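Local coordinates for glycerol-3-phosphate dehydrogenase [NAD(+)] (Dunaliella salina, PDB 6IUY), which couples a dehydrogenase domain to a phosphatase domain to turn dihydroxyacetone phosphate directly into glycerol, probably through NADH-dependent reduction to sn-glycerol 3-phosphate, at residues R44-D49 with P112-L117; R306-Y311 with N318-P323; Q362-R367 with S397-I402; V467-G472 with Q563-S568. All blocks are in the same frame, centred on the assembly; numbering follows the deposited sequence.

Contact 1. Residues R44-D49 with P112-L117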
# COMPACT_ATOMS: atom_id res chain seq x y z
N ARG A 44 24.94 7.31 -46.67
CA ARG A 44 24.04 7.78 -47.74
C ARG A 44 22.55 7.65 -47.41
O ARG A 44 21.71 7.86 -48.29
CB ARG A 44 24.35 7.05 -49.05
CG ARG A 44 25.63 7.53 -49.71
CD ARG A 44 25.85 6.83 -51.05
NE ARG A 44 27.27 6.67 -51.38
CZ ARG A 44 28.06 5.75 -50.82
NH1 ARG A 44 27.57 4.92 -49.91
NH2 ARG A 44 29.34 5.67 -51.18
N THR A 45 22.22 7.35 -46.16
CA THR A 45 20.83 7.48 -45.73
C THR A 45 20.73 8.55 -44.64
O THR A 45 19.80 9.36 -44.65
CB THR A 45 20.24 6.15 -45.21
OG1 THR A 45 20.46 6.05 -43.80
CG2 THR A 45 20.87 4.98 -45.93
N VAL A 46 21.69 8.56 -43.73
CA VAL A 46 21.76 9.61 -42.70
C VAL A 46 22.80 10.67 -43.06
O VAL A 46 22.61 11.85 -42.79
CB VAL A 46 22.10 9.01 -41.32
CG1 VAL A 46 22.63 10.07 -40.38
CG2 VAL A 46 20.88 8.32 -40.73
N THR A 47 23.90 10.23 -43.65
CA THR A 47 24.93 11.16 -44.10
C THR A 47 24.82 11.43 -45.60
O THR A 47 24.49 10.53 -46.39
CB THR A 47 26.35 10.63 -43.77
OG1 THR A 47 26.40 10.22 -42.40
CG2 THR A 47 27.40 11.70 -44.03
N THR A 48 25.10 12.68 -45.99
CA THR A 48 25.15 13.08 -47.40
C THR A 48 26.22 12.28 -48.14
O THR A 48 25.95 11.66 -49.18
CB THR A 48 25.47 14.58 -47.54
OG1 THR A 48 26.71 14.87 -46.88
CG2 THR A 48 24.37 15.44 -46.93
N ASP A 49 27.43 12.29 -47.59
CA ASP A 49 28.58 11.62 -48.19
C ASP A 49 28.90 10.31 -47.48
O ASP A 49 28.75 10.21 -46.27
CB ASP A 49 29.81 12.54 -48.14
CG ASP A 49 29.58 13.88 -48.80
OD1 ASP A 49 28.95 13.92 -49.88
OD2 ASP A 49 30.03 14.91 -48.24
N PRO A 112 19.33 16.59 -45.31
CA PRO A 112 18.29 17.46 -44.75
C PRO A 112 17.03 16.68 -44.40
O PRO A 112 16.67 15.71 -45.07
CB PRO A 112 18.04 18.48 -45.88
CG PRO A 112 18.73 17.95 -47.09
CD PRO A 112 19.85 17.08 -46.59
N GLY A 113 16.38 17.10 -43.31
CA GLY A 113 15.16 16.47 -42.85
C GLY A 113 15.35 15.25 -41.96
O GLY A 113 14.37 14.76 -41.39
N VAL A 114 16.57 14.75 -41.84
CA VAL A 114 16.75 13.50 -41.11
C VAL A 114 16.81 13.74 -39.60
O VAL A 114 16.29 12.93 -38.83
CB VAL A 114 18.01 12.74 -41.58
CG1 VAL A 114 19.29 13.39 -41.03
CG2 VAL A 114 17.92 11.27 -41.16
N GLU A 115 17.43 14.84 -39.18
CA GLU A 115 17.42 15.24 -37.78
C GLU A 115 15.99 15.45 -37.28
O GLU A 115 15.62 14.96 -36.23
CB GLU A 115 18.23 16.51 -37.55
CG GLU A 115 19.61 16.49 -38.18
CD GLU A 115 20.33 17.80 -38.00
OE1 GLU A 115 20.55 18.21 -36.83
OE2 GLU A 115 20.67 18.44 -39.02
N ASN A 116 15.19 16.18 -38.06
CA ASN A 116 13.79 16.38 -37.71
C ASN A 116 13.01 15.06 -37.64
O ASN A 116 12.13 14.90 -36.80
CB ASN A 116 13.08 17.32 -38.70
CG ASN A 116 13.52 18.76 -38.56
OD1 ASN A 116 14.15 19.13 -37.57
ND2 ASN A 116 13.18 19.59 -39.54
N LEU A 117 13.32 14.13 -38.54
CA LEU A 117 12.63 12.84 -38.54
C LEU A 117 12.99 12.00 -37.32
O LEU A 117 12.12 11.42 -36.66
CB LEU A 117 12.94 12.07 -39.81
CG LEU A 117 12.49 10.61 -39.77
CD1 LEU A 117 11.02 10.51 -39.45
CD2 LEU A 117 12.79 9.96 -41.11
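V46 and V114 touch in the haloacid dehalogenase-like hydrolase domain, joining the loop after strand 37-40 to the first turn of helix 114-123. That loop follows the magnesium ligands D41 and D43, and T45 fits the last position of a HAD-type DxDx(T/V) motif; the nearest atoms of its side chain lie about 4 Å from the bound magnesium ion and about 3 Å from those of the side chain of D206, a third ligand. V46, which carries the packing on this side, directly follows T45. The contact is van der Waals packing, modest at 126 Å² over both sides, with no hydrogen bond across. The CB of V114 points toward the loop, and its first torsion (chi1 75°) places CG1 between the backbone N and the carbonyl carbon, leaving CG2 anti to that N. The two branches thus divide the work: CG2 meets the methyl V46 CG2 at 4.2 Å, while CG1 lies beside the backbone of the same residue. Y247 flanks this packing, touching V114 and hydrogen-bonded through its hydroxyl to T45 O. On the loop side, V46 also packs on F40 and I142, and its backbone is hydrogen-bonded to that of V111. G113, at the N-cap with a phi of 85°, turns the chain into the helix, whose first turn is closed by L117 N to G113 O at 3.1 Å. The other branch of V114 ends with CG1 4.1 Å from V46 O.

Contact 2. Residues R306-Y311 with N318-P323. With NAD (nicotinamide-adenine-dinucleotide), chain C.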
# COMPACT_ATOMS: atom_id res chain seq x y z
N ARG A 306 -27.67 25.36 -26.36
CA ARG A 306 -26.53 25.57 -27.23
C ARG A 306 -25.60 26.64 -26.73
O ARG A 306 -24.44 26.73 -27.14
CB ARG A 306 -27.03 25.95 -28.63
CG ARG A 306 -25.92 26.16 -29.64
CD ARG A 306 -25.76 24.93 -30.52
NE ARG A 306 -24.37 24.49 -30.67
CZ ARG A 306 -23.96 23.24 -30.47
NH1 ARG A 306 -24.85 22.32 -30.10
NH2 ARG A 306 -22.68 22.89 -30.64
N ASN A 307 -26.11 27.49 -25.86
CA ASN A 307 -25.33 28.62 -25.38
C ASN A 307 -24.08 28.22 -24.58
O ASN A 307 -23.07 28.92 -24.58
CB ASN A 307 -26.25 29.51 -24.54
CG ASN A 307 -27.43 30.04 -25.35
OD1 ASN A 307 -27.31 31.07 -26.00
ND2 ASN A 307 -28.57 29.34 -25.32
N LEU A 308 -24.14 27.06 -23.95
CA LEU A 308 -23.00 26.56 -23.16
C LEU A 308 -21.81 26.30 -24.05
O LEU A 308 -20.69 26.76 -23.78
CB LEU A 308 -23.37 25.28 -22.43
CG LEU A 308 -22.31 24.63 -21.54
CD1 LEU A 308 -21.74 25.66 -20.58
CD2 LEU A 308 -22.96 23.48 -20.78
N ILE A 309 -22.06 25.51 -25.10
CA ILE A 309 -21.06 25.11 -26.08
C ILE A 309 -20.42 26.37 -26.66
O ILE A 309 -19.19 26.47 -26.72
CB ILE A 309 -21.69 24.24 -27.18
CG1 ILE A 309 -22.00 22.84 -26.62
CG2 ILE A 309 -20.79 24.14 -28.39
CD1 ILE A 309 -23.23 22.78 -25.71
N GLU A 310 -21.26 27.34 -27.04
CA GLU A 310 -20.78 28.58 -27.66
C GLU A 310 -19.98 29.43 -26.69
O GLU A 310 -19.05 30.14 -27.07
CB GLU A 310 -21.97 29.39 -28.20
CG GLU A 310 -22.83 28.60 -29.22
CD GLU A 310 -24.09 29.36 -29.69
OE1 GLU A 310 -24.28 30.52 -29.29
OE2 GLU A 310 -24.89 28.77 -30.45
N TYR A 311 -20.31 29.34 -25.41
CA TYR A 311 -19.57 30.10 -24.41
C TYR A 311 -18.18 29.46 -24.28
O TYR A 311 -17.16 30.14 -24.25
CB TYR A 311 -20.33 30.12 -23.07
CG TYR A 311 -19.63 30.92 -21.98
CD1 TYR A 311 -20.04 32.22 -21.65
CD2 TYR A 311 -18.55 30.39 -21.29
CE1 TYR A 311 -19.40 32.95 -20.66
CE2 TYR A 311 -17.91 31.11 -20.31
CZ TYR A 311 -18.33 32.38 -19.99
OH TYR A 311 -17.66 33.07 -19.00
N ASN A 318 -15.56 26.48 -19.06
CA ASN A 318 -16.84 25.91 -18.72
C ASN A 318 -17.31 26.63 -17.46
O ASN A 318 -16.80 26.38 -16.37
CB ASN A 318 -16.73 24.41 -18.49
CG ASN A 318 -18.07 23.74 -18.42
OD1 ASN A 318 -19.04 24.31 -17.92
ND2 ASN A 318 -18.14 22.52 -18.92
N PRO A 319 -18.26 27.58 -17.61
CA PRO A 319 -18.54 28.46 -16.47
C PRO A 319 -19.48 27.80 -15.48
O PRO A 319 -19.73 28.35 -14.42
CB PRO A 319 -19.18 29.67 -17.13
CG PRO A 319 -19.93 29.07 -18.31
CD PRO A 319 -19.16 27.84 -18.74
N ILE A 320 -19.96 26.62 -15.80
CA ILE A 320 -20.88 25.91 -14.92
C ILE A 320 -20.18 24.87 -14.06
O ILE A 320 -20.50 24.71 -12.88
CB ILE A 320 -21.97 25.19 -15.71
CG1 ILE A 320 -22.76 26.18 -16.58
CG2 ILE A 320 -22.90 24.47 -14.78
CD1 ILE A 320 -23.76 25.48 -17.48
N TYR A 321 -19.24 24.14 -14.66
CA TYR A 321 -18.64 22.99 -14.02
C TYR A 321 -17.19 23.23 -13.66
O TYR A 321 -16.63 22.48 -12.88
CB TYR A 321 -18.78 21.75 -14.91
CG TYR A 321 -20.22 21.37 -15.09
CD1 TYR A 321 -20.89 20.67 -14.11
CD2 TYR A 321 -20.93 21.77 -16.22
CE1 TYR A 321 -22.23 20.34 -14.26
CE2 TYR A 321 -22.27 21.44 -16.38
CZ TYR A 321 -22.92 20.73 -15.40
OH TYR A 321 -24.25 20.40 -15.56
N LEU A 322 -16.57 24.26 -14.23
CA LEU A 322 -15.21 24.63 -13.85
C LEU A 322 -14.99 26.12 -14.01
O LEU A 322 -14.11 26.54 -14.75
CB LEU A 322 -14.17 23.85 -14.67
CG LEU A 322 -12.78 23.75 -14.02
CD1 LEU A 322 -12.78 22.84 -12.80
CD2 LEU A 322 -11.74 23.26 -14.98
N PRO A 323 -15.77 26.93 -13.28
CA PRO A 323 -15.74 28.40 -13.40
C PRO A 323 -14.40 29.02 -13.05
O PRO A 323 -13.74 28.59 -12.11
CB PRO A 323 -16.81 28.87 -12.41
CG PRO A 323 -17.11 27.69 -11.52
CD PRO A 323 -16.75 26.46 -12.27
PA NAD C . -19.35 16.07 -12.93
O1A NAD C . -18.81 17.44 -12.89
O2A NAD C . -19.46 15.41 -11.56
O5B NAD C . -20.84 16.05 -13.57
C5B NAD C . -21.26 17.09 -14.47
C4B NAD C . -21.49 16.51 -15.88
O4B NAD C . -22.52 15.71 -15.86
C3B NAD C . -21.89 17.64 -16.84
O3B NAD C . -20.89 18.00 -17.67
C2B NAD C . -23.06 17.05 -17.65
O2B NAD C . -22.83 17.35 -19.10
C1B NAD C . -23.02 15.79 -17.38
N9A NAD C . -24.31 15.24 -17.52
C8A NAD C . -25.44 15.56 -16.86
N7A NAD C . -26.43 14.77 -17.33
C5A NAD C . -25.91 13.97 -18.31
C6A NAD C . -26.47 13.00 -19.12
N6A NAD C . -27.83 12.59 -19.14
N1A NAD C . -25.70 12.34 -20.00
C2A NAD C . -24.38 12.64 -20.09
N3A NAD C . -23.83 13.60 -19.31
C4A NAD C . -24.60 14.26 -18.42
O3 NAD C . -18.38 15.20 -13.87
PN NAD C . -16.81 14.95 -13.68
O1N NAD C . -16.25 15.81 -12.56
O2N NAD C . -16.06 15.25 -14.96
O5D NAD C . -16.63 13.45 -13.23
C5D NAD C . -16.88 12.38 -14.13
C4D NAD C . -16.05 11.18 -13.66
O4D NAD C . -14.86 11.59 -13.24
C3D NAD C . -16.72 10.56 -12.46
O3D NAD C . -16.77 9.22 -12.63
C2D NAD C . -15.82 10.92 -11.25
O2D NAD C . -16.02 9.88 -10.21
C1D NAD C . -14.62 10.97 -11.76
N1N NAD C . -13.68 11.82 -11.07
C2N NAD C . -14.01 13.07 -10.60
C3N NAD C . -13.06 13.85 -9.94
C7N NAD C . -13.48 15.24 -9.41
O7N NAD C . -12.78 15.82 -8.60
N7N NAD C . -14.70 15.82 -9.91
C4N NAD C . -11.77 13.39 -9.75
C5N NAD C . -11.42 12.15 -10.25
C6N NAD C . -12.38 11.38 -10.91
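N318 OD1 is gripped by two backbone amides of its own loop while L308 CD1 touches it from the helix 4.0 Å away. The amide I320 N donates at 3.3 Å in the carbonyl plane, on a lone pair, which makes an Asx turn; Y321 N, at a similar length, comes from above that plane, 64° out of it, and extends the turn to an Asx motif. These two bonds fix the carboxamide and shape the loop that follows helix 307-315. Across the contact the packing is apolar. L308 has CG anti to its backbone nitrogen (chi1 -179°), which carries the branched end to the loop, where CD1 lies 3.7 Å from I320 CD1 and 3.8 Å from P319 CD. Next to it, P319 CG sits over one face of the Y311 ring, 3.8 Å from the centroid and 28° off the normal, a CH-pi contact displaced toward CD2 and CE2; the hydroxyl of Y311 is hydrogen-bonded to E317. All this belongs to the Rossmann-type NAD-binding domain, between strands 293-297 and 331-334 at the edge of its sheet. The Y321 ring is layered between I320 CG2 on one face and the cofactor's adenosine ribose on the other, with CE1 3.4 Å from NAD C5B. Were Y321 replaced by alanine, that ribose would probably lose its aromatic cover and E301 the hydroxyl hydrogen-bonded to its OE2. N318 itself rests against C269 of helix 266-282.

Contact 3. Residues Q362-R367 with S397-I402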
# COMPACT_ATOMS: atom_id res chain seq x y z
N GLN A 362 -24.44 4.21 -27.99
CA GLN A 362 -24.61 5.17 -29.08
C GLN A 362 -23.45 5.12 -30.04
O GLN A 362 -23.65 5.10 -31.24
CB GLN A 362 -24.74 6.61 -28.56
CG GLN A 362 -26.06 6.96 -27.88
CD GLN A 362 -26.09 8.41 -27.41
OE1 GLN A 362 -25.77 9.34 -28.16
NE2 GLN A 362 -26.48 8.61 -26.15
N LEU A 363 -22.22 5.12 -29.52
CA LEU A 363 -21.03 5.08 -30.36
C LEU A 363 -20.89 3.78 -31.16
O LEU A 363 -20.35 3.79 -32.27
CB LEU A 363 -19.77 5.30 -29.52
CG LEU A 363 -19.60 6.68 -28.89
CD1 LEU A 363 -18.41 6.67 -27.97
CD2 LEU A 363 -19.45 7.76 -29.96
N ALA A 364 -21.34 2.67 -30.58
CA ALA A 364 -21.31 1.36 -31.23
C ALA A 364 -22.21 1.37 -32.47
O ALA A 364 -21.74 1.13 -33.59
CB ALA A 364 -21.75 0.25 -30.26
N ALA A 365 -23.50 1.61 -32.22
CA ALA A 365 -24.53 1.79 -33.24
C ALA A 365 -24.08 2.68 -34.40
O ALA A 365 -24.40 2.40 -35.54
CB ALA A 365 -25.79 2.37 -32.61
N ALA A 366 -23.35 3.75 -34.12
CA ALA A 366 -22.87 4.65 -35.18
C ALA A 366 -21.69 4.10 -35.96
O ALA A 366 -21.38 4.61 -37.04
CB ALA A 366 -22.50 6.01 -34.60
N ARG A 367 -21.02 3.09 -35.42
CA ARG A 367 -19.88 2.47 -36.09
C ARG A 367 -18.82 3.49 -36.41
O ARG A 367 -18.18 3.45 -37.45
CB ARG A 367 -20.33 1.76 -37.37
CG ARG A 367 -21.33 0.63 -37.12
CD ARG A 367 -21.86 0.05 -38.42
NE ARG A 367 -22.79 -1.06 -38.17
CZ ARG A 367 -23.38 -1.78 -39.12
NH1 ARG A 367 -23.15 -1.52 -40.40
NH2 ARG A 367 -24.21 -2.76 -38.78
N SER A 397 -14.14 -1.86 -23.89
CA SER A 397 -13.57 -2.95 -24.67
C SER A 397 -14.66 -3.85 -25.24
O SER A 397 -14.67 -4.15 -26.42
CB SER A 397 -12.60 -3.78 -23.81
OG SER A 397 -11.45 -3.02 -23.50
N ARG A 398 -15.58 -4.28 -24.39
CA ARG A 398 -16.62 -5.19 -24.82
C ARG A 398 -17.54 -4.58 -25.87
O ARG A 398 -17.91 -5.24 -26.83
CB ARG A 398 -17.44 -5.66 -23.62
CG ARG A 398 -18.68 -6.45 -24.01
CD ARG A 398 -19.37 -7.05 -22.81
NE ARG A 398 -18.49 -7.99 -22.12
CZ ARG A 398 -18.41 -9.28 -22.42
NH1 ARG A 398 -19.17 -9.78 -23.39
NH2 ARG A 398 -17.58 -10.07 -21.75
N ILE A 399 -17.93 -3.32 -25.70
CA ILE A 399 -18.96 -2.74 -26.55
C ILE A 399 -18.38 -2.06 -27.80
O ILE A 399 -19.00 -2.10 -28.85
CB ILE A 399 -19.79 -1.71 -25.79
CG1 ILE A 399 -20.70 -2.40 -24.77
CG2 ILE A 399 -20.61 -0.88 -26.77
CD1 ILE A 399 -21.32 -1.45 -23.75
N LEU A 400 -17.21 -1.46 -27.67
CA LEU A 400 -16.59 -0.75 -28.77
C LEU A 400 -15.45 -1.55 -29.41
O LEU A 400 -14.94 -1.15 -30.46
CB LEU A 400 -16.06 0.60 -28.29
CG LEU A 400 -17.17 1.57 -27.85
CD1 LEU A 400 -16.58 2.87 -27.31
CD2 LEU A 400 -18.09 1.83 -29.03
N GLY A 401 -15.05 -2.64 -28.77
CA GLY A 401 -14.04 -3.53 -29.32
C GLY A 401 -12.64 -2.96 -29.39
O GLY A 401 -11.82 -3.38 -30.21
N ILE A 402 -12.35 -1.98 -28.54
CA ILE A 402 -11.02 -1.42 -28.48
C ILE A 402 -10.42 -1.59 -27.08
O ILE A 402 -11.14 -1.77 -26.09
CB ILE A 402 -11.02 0.06 -28.84
CG1 ILE A 402 -12.02 0.81 -27.97
CG2 ILE A 402 -11.37 0.25 -30.32
CD1 ILE A 402 -11.94 2.31 -28.15
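I399 and L400, on the last turn of helix 392-400, meet A364 and L363 near the end of helix 356-366, burying 150 Å² in total. Following the later segment from its start, S397 takes no part in the packing but ties down the residues after the helix: its OG donates to I402 O at 2.9 Å, the donor tilted 17° from the carbonyl plane. I399 is the first to touch. Its CG2, anti to the backbone N, lies alongside A364 CB at 3.8 Å, while I399 also touches H357 and C360, earlier on helix 356-366. L400 follows, and here CD2 does the work, 3.9 Å from L363 CB and 3.7 Å from A364 N, so that one methyl rests on the side chain of L363 and on the backbone of A364. The small A364 lets the CA atoms of A364 and L400 approach to 5.7 Å. Both helices belong to the Rossmann-type domain: the earlier one connects the adjacent parallel strands 346-349 and 374-377 in a beta-alpha-beta crossover, and L363 and L400 both rest on F349 of the first of these strands. G401 then leaves the helix with a phi of 69°, and I402 packs on V369 and V373. Helix 356-366 ends in turn at R367, in a Schellman motif whose stronger bond runs from R367 N to A364 O at 2.8 Å.

Contact 4. Residues V467-G472 with Q563-S568. With NAD (nicotinamide-adenine-dinucleotide), chain C.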
# COMPACT_ATOMS: atom_id res chain seq x y z
N VAL A 467 -16.03 4.00 0.37
CA VAL A 467 -15.38 4.32 1.65
C VAL A 467 -15.49 5.80 1.96
O VAL A 467 -15.61 6.18 3.13
CB VAL A 467 -13.86 3.92 1.66
CG1 VAL A 467 -13.25 4.18 3.02
CG2 VAL A 467 -13.67 2.46 1.28
N ALA A 468 -15.45 6.66 0.94
CA ALA A 468 -15.54 8.11 1.18
C ALA A 468 -16.93 8.48 1.69
O ALA A 468 -17.06 9.44 2.47
CB ALA A 468 -15.21 8.91 -0.09
N VAL A 469 -17.96 7.75 1.27
CA VAL A 469 -19.30 7.94 1.84
C VAL A 469 -19.27 7.57 3.32
O VAL A 469 -19.72 8.33 4.18
CB VAL A 469 -20.38 7.12 1.09
CG1 VAL A 469 -21.73 7.12 1.86
CG2 VAL A 469 -20.60 7.70 -0.30
N GLY A 470 -18.70 6.40 3.62
CA GLY A 470 -18.58 5.98 5.00
C GLY A 470 -17.80 6.99 5.82
O GLY A 470 -18.19 7.31 6.92
N ALA A 471 -16.70 7.48 5.27
CA ALA A 471 -15.88 8.47 5.96
C ALA A 471 -16.67 9.72 6.30
O ALA A 471 -16.49 10.29 7.37
CB ALA A 471 -14.66 8.85 5.11
N GLY A 472 -17.52 10.16 5.36
CA GLY A 472 -18.34 11.34 5.58
C GLY A 472 -19.51 11.10 6.53
O GLY A 472 -19.97 12.02 7.18
N GLN A 563 -21.02 10.02 -6.89
CA GLN A 563 -20.74 8.70 -7.46
C GLN A 563 -20.71 7.56 -6.43
O GLN A 563 -20.91 6.40 -6.79
CB GLN A 563 -19.43 8.74 -8.22
CG GLN A 563 -19.39 9.74 -9.36
CD GLN A 563 -20.13 9.24 -10.62
OE1 GLN A 563 -19.50 8.69 -11.54
NE2 GLN A 563 -21.45 9.44 -10.67
N GLY A 564 -20.47 7.89 -5.15
CA GLY A 564 -20.33 6.86 -4.11
C GLY A 564 -21.56 6.03 -3.72
O GLY A 564 -21.47 4.83 -3.40
N VAL A 565 -22.73 6.64 -3.74
CA VAL A 565 -23.93 5.92 -3.36
C VAL A 565 -24.38 4.99 -4.48
O VAL A 565 -24.79 3.85 -4.23
CB VAL A 565 -25.07 6.88 -2.97
CG1 VAL A 565 -26.39 6.14 -2.87
CG2 VAL A 565 -24.72 7.57 -1.66
N LEU A 566 -24.29 5.47 -5.73
CA LEU A 566 -24.47 4.60 -6.89
C LEU A 566 -23.49 3.42 -6.83
O LEU A 566 -23.85 2.27 -7.09
CB LEU A 566 -24.27 5.38 -8.20
CG LEU A 566 -25.33 6.43 -8.55
CD1 LEU A 566 -24.88 7.25 -9.76
CD2 LEU A 566 -26.66 5.77 -8.83
N THR A 567 -22.24 3.70 -6.48
CA THR A 567 -21.25 2.63 -6.42
C THR A 567 -21.57 1.69 -5.25
O THR A 567 -21.39 0.49 -5.36
CB THR A 567 -19.82 3.18 -6.28
OG1 THR A 567 -19.60 4.19 -7.28
CG2 THR A 567 -18.77 2.08 -6.41
N SER A 568 -22.04 2.24 -4.13
CA SER A 568 -22.45 1.41 -3.00
C SER A 568 -23.51 0.39 -3.43
O SER A 568 -23.41 -0.80 -3.11
CB SER A 568 -22.99 2.27 -1.84
OG SER A 568 -23.25 1.49 -0.69
PA NAD C . -19.35 16.07 -12.93
O1A NAD C . -18.81 17.44 -12.89
O2A NAD C . -19.46 15.41 -11.56
O5B NAD C . -20.84 16.05 -13.57
C5B NAD C . -21.26 17.09 -14.47
C4B NAD C . -21.49 16.51 -15.88
O4B NAD C . -22.52 15.71 -15.86
C3B NAD C . -21.89 17.64 -16.84
O3B NAD C . -20.89 18.00 -17.67
C2B NAD C . -23.06 17.05 -17.65
O2B NAD C . -22.83 17.35 -19.10
C1B NAD C . -23.02 15.79 -17.38
N9A NAD C . -24.31 15.24 -17.52
C8A NAD C . -25.44 15.56 -16.86
N7A NAD C . -26.43 14.77 -17.33
C5A NAD C . -25.91 13.97 -18.31
C6A NAD C . -26.47 13.00 -19.12
N6A NAD C . -27.83 12.59 -19.14
N1A NAD C . -25.70 12.34 -20.00
C2A NAD C . -24.38 12.64 -20.09
N3A NAD C . -23.83 13.60 -19.31
C4A NAD C . -24.60 14.26 -18.42
O3 NAD C . -18.38 15.20 -13.87
PN NAD C . -16.81 14.95 -13.68
O1N NAD C . -16.25 15.81 -12.56
O2N NAD C . -16.06 15.25 -14.96
O5D NAD C . -16.63 13.45 -13.23
C5D NAD C . -16.88 12.38 -14.13
C4D NAD C . -16.05 11.18 -13.66
O4D NAD C . -14.86 11.59 -13.24
C3D NAD C . -16.72 10.56 -12.46
O3D NAD C . -16.77 9.22 -12.63
C2D NAD C . -15.82 10.92 -11.25
O2D NAD C . -16.02 9.88 -10.21
C1D NAD C . -14.62 10.97 -11.76
N1N NAD C . -13.68 11.82 -11.07
C2N NAD C . -14.01 13.07 -10.60
C3N NAD C . -13.06 13.85 -9.94
C7N NAD C . -13.48 15.24 -9.41
O7N NAD C . -12.78 15.82 -8.60
N7N NAD C . -14.70 15.82 -9.91
C4N NAD C . -11.77 13.39 -9.75
C5N NAD C . -11.42 12.15 -10.25
C6N NAD C . -12.38 11.38 -10.91
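V469 and G564 make the closest apolar approach, with the methyl V469 CG2 3.9 Å from G564 CA. The same methyl meets V565 CG2 at 4.3 Å, one branch thus serving both residues. It reaches the opening of helix 564-577 because it lies beside its own backbone N, with CG1 anti to that N (chi1 170°). A beta carbon built on G564 would fall 2.7 Å from V469 CG2, a clash, so the absence of a side chain is what permits this approach. The pair joins helix 454-477 to helix 564-577 in the all-helical C-terminal domain of the dehydrogenase. Hydrogen bonds, none of them across the two helices, organise the helix start: Q563 O accepts T567 N at 3.0 Å and T567 OG1 at 2.6 Å from opposite faces of its plane, and G564 N is bonded to N529, which binds dihydroxyacetone phosphate. With the cofactor, the bend of Q563 at chi2 (-78°) lets OE1 accept from NAD O3D, on the nicotinamide ribose, at 3.0 Å, while H353 shares that oxygen and Q354 bonds to NE2. A leucine in place of Q563 would probably leave the ribose hydroxyl and the side chains of H353 and Q354 without this partner.

From the N terminus the four contacts run in series, each closing before the next opens, so none nests or crosses. Contact 1 closes a 62-residue excursion within the hydrolase domain, joining the loop by the magnesium site to helix 114-123. The chain then enters the dehydrogenase, where contact 2 folds the loop after helix 307-315 back onto it across six residues, and contact 3, spanning 29, pairs two helices beside the Rossmann-type sheet. Contact 4 joins helices 90 residues apart in the C-terminal domain. Contacts 2 and 4 both touch NAD, one at each ribose, with nearest atoms about 12 Å apart; the nearest atoms of contact 1 and the others are about 26 Å or more apart.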